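Local coordinates for ginlfy protein (Ginkgo biloba, PDB 4UDE), which is the Ginkgo LEAFY homologue, probably a DNA-binding transcription factor, represented here by its SAM oligomerization domain, at residues 14-20 with 68-73. Numbering follows the deposited sequence.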
loop_
_atom_site.group_PDB
_atom_site.type_symbol
_atom_site.label_atom_id
_atom_site.label_comp_id
_atom_site.label_asym_id
_atom_site.label_seq_id
_atom_site.Cartn_x
_atom_site.Cartn_y
_atom_site.Cartn_z
ATOM N N LEU A 14 3.468 -2.254 6.816
ATOM C CA LEU A 14 3.566 -0.935 6.191
ATOM C C LEU A 14 2.333 -0.045 6.481
ATOM O O LEU A 14 2.465 1.140 6.797
ATOM C CB LEU A 14 3.761 -1.065 4.660
ATOM C CG LEU A 14 3.774 0.254 3.825
ATOM C CD1 LEU A 14 4.979 1.121 4.150
ATOM C CD2 LEU A 14 3.731 -0.039 2.355
ATOM N N PHE A 15 1.149 -0.631 6.333
ATOM C CA PHE A 15 -0.121 0.073 6.426
ATOM C C PHE A 15 -0.765 0.152 7.816
ATOM O O PHE A 15 -1.809 0.801 7.954
ATOM C CB PHE A 15 -1.071 -0.468 5.355
ATOM C CG PHE A 15 -0.615 -0.150 3.945
ATOM C CD1 PHE A 15 -0.464 1.167 3.525
ATOM C CD2 PHE A 15 -0.402 -1.164 3.023
ATOM C CE1 PHE A 15 -0.037 1.460 2.226
ATOM C CE2 PHE A 15 0.004 -0.873 1.716
ATOM C CZ PHE A 15 0.176 0.436 1.323
ATOM N N ARG A 16 -0.133 -0.475 8.840
ATOM C CA ARG A 16 -0.625 -0.478 10.223
ATOM C C ARG A 16 -0.665 0.964 10.756
ATOM O O ARG A 16 0.327 1.681 10.645
ATOM C CB ARG A 16 0.259 -1.377 11.123
ATOM C CG ARG A 16 -0.464 -1.878 12.384
ATOM C CD ARG A 16 0.434 -2.714 13.302
ATOM N NE ARG A 16 0.934 -3.929 12.644
ATOM C CZ ARG A 16 0.238 -5.054 12.489
ATOM N NH1 ARG A 16 -1.001 -5.147 12.956
ATOM N NH2 ARG A 16 0.771 -6.090 11.858
ATOM N N HIS A 17 -1.797 1.383 11.317
ATOM C CA HIS A 17 -2.023 2.754 11.853
ATOM C C HIS A 17 -2.390 3.741 10.733
ATOM O O HIS A 17 -2.506 4.935 10.993
ATOM C CB HIS A 17 -0.848 3.323 12.706
ATOM C CG HIS A 17 -0.239 2.375 13.700
ATOM N ND1 HIS A 17 -0.996 1.793 14.717
ATOM C CD2 HIS A 17 1.047 1.961 13.816
ATOM C CE1 HIS A 17 -0.151 1.032 15.396
ATOM N NE2 HIS A 17 1.091 1.101 14.892
ATOM N N TYR A 18 -2.610 3.231 9.502
ATOM C CA TYR A 18 -2.994 4.046 8.360
ATOM C C TYR A 18 -4.389 3.767 7.830
ATOM O O TYR A 18 -4.778 4.341 6.828
ATOM C CB TYR A 18 -1.904 4.033 7.282
ATOM C CG TYR A 18 -0.643 4.735 7.750
ATOM C CD1 TYR A 18 -0.484 6.109 7.585
ATOM C CD2 TYR A 18 0.388 4.024 8.366
ATOM C CE1 TYR A 18 0.669 6.761 8.022
ATOM C CE2 TYR A 18 1.548 4.667 8.807
ATOM C CZ TYR A 18 1.680 6.038 8.635
ATOM O OH TYR A 18 2.811 6.689 9.060
ATOM N N GLY A 19 -5.156 2.943 8.543
ATOM C CA GLY A 19 -6.543 2.633 8.211
ATOM C C GLY A 19 -6.794 1.809 6.965
ATOM O O GLY A 19 -7.911 1.810 6.454
ATOM N N VAL A 20 -5.795 1.060 6.481
ATOM C CA VAL A 20 -6.003 0.218 5.298
ATOM C C VAL A 20 -6.624 -1.102 5.760
ATOM O O VAL A 20 -6.078 -1.767 6.636
ATOM C CB VAL A 20 -4.712 0.057 4.463
ATOM C CG1 VAL A 20 -4.981 -0.734 3.188
ATOM C CG2 VAL A 20 -4.131 1.431 4.121
ATOM N N GLY A 68 -4.825 7.178 3.650
ATOM C CA GLY A 68 -3.970 6.270 4.429
ATOM C C GLY A 68 -2.895 5.548 3.636
ATOM O O GLY A 68 -1.761 5.416 4.107
ATOM N N ILE A 69 -3.224 5.061 2.426
ATOM C CA ILE A 69 -2.238 4.368 1.561
ATOM C C ILE A 69 -1.126 5.327 1.216
ATOM O O ILE A 69 0.048 4.983 1.358
ATOM C CB ILE A 69 -2.899 3.723 0.284
ATOM C CG1 ILE A 69 -3.844 2.549 0.656
ATOM C CG2 ILE A 69 -1.838 3.303 -0.799
ATOM C CD1 ILE A 69 -4.890 2.198 -0.395
ATOM N N LYS A 70 -1.490 6.555 0.818
ATOM C CA LYS A 70 -0.517 7.597 0.445
ATOM C C LYS A 70 0.327 8.055 1.634
ATOM O O LYS A 70 1.528 8.230 1.480
ATOM C CB LYS A 70 -1.225 8.810 -0.175
ATOM C CG LYS A 70 -2.062 8.515 -1.423
ATOM C CD LYS A 70 -1.249 8.565 -2.731
ATOM C CE LYS A 70 -0.692 9.935 -3.078
ATOM N NZ LYS A 70 -1.746 10.993 -3.147
ATOM N N SER A 71 -0.296 8.263 2.803
ATOM C CA SER A 71 0.398 8.702 4.024
ATOM C C SER A 71 1.388 7.655 4.515
ATOM O O SER A 71 2.486 8.017 4.954
ATOM C CB SER A 71 -0.612 9.018 5.125
ATOM O OG SER A 71 -1.200 10.290 4.908
ATOM N N ALA A 72 1.004 6.352 4.428
ATOM C CA ALA A 72 1.856 5.242 4.853
ATOM C C ALA A 72 3.105 5.172 3.977
ATOM O O ALA A 72 4.196 5.027 4.515
ATOM C CB ALA A 72 1.086 3.924 4.797
ATOM N N VAL A 73 2.957 5.370 2.646
ATOM C CA VAL A 73 4.094 5.370 1.702
ATOM C C VAL A 73 4.980 6.625 1.923
ATOM O O VAL A 73 6.197 6.490 2.004
ATOM C CB VAL A 73 3.648 5.163 0.227
ATOM C CG1 VAL A 73 4.837 5.249 -0.745
ATOM C CG2 VAL A 73 2.937 3.822 0.063
HETATM O O HOH W 1 4.508 3.770 6.988
#
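Phe15 and Tyr18 grip Ala72 between them where the first helix of this five-helix SAM domain ends against the long C-terminal helix 63-83. The Tyr18 ring lies broadside to that helix: Ala72 CA sits 3.6 Å from the ring centroid and only 8° off its normal, a CH-pi contact made over the face. A small residue suits this place, because the aromatic plane can then rest almost directly on the helix backbone, with Ala72 N over the same ring and Ser71 CB 3.8 Å from Tyr18 CD1.

The Phe15 ring arrives differently. Its CG is anti to the carbonyl carbon (chi1 -66°), which carries the ring inward until Phe15 CD1 meets Ala72 CB at 3.4 Å. Its edge faces the helix, with Ile69 O near the ring plane, while Phe15 CE1 also touches Ile69 CG2 at 4.0 Å. Leu14 CD2 covers part of one face, and Leu25, Met28 and Leu38 bring helices 22-30 and 35-39 against the same side chain, placing Phe15 in the hydrophobic core.

The two aromatics are spaced by a type II beta turn from Phe15 to Tyr18, closed by the bond from Tyr18 N to Phe15 O; His17, with its positive phi, occupies the third position. Beyond the turn, Val20 crosses Ile69 at about a right angle, the CG2 methyl of Val20 resting 3.7 Å from Ile69 CG1. No direct hydrogen bond joins the segments, but a water donates to Ala72 O and, weakly, to Leu14 O. Gly68, with no side chain, lets the backbones come to their closest approach, Gly68 CA reaching Tyr18 O in a CA-H...O contact of 3.2 Å.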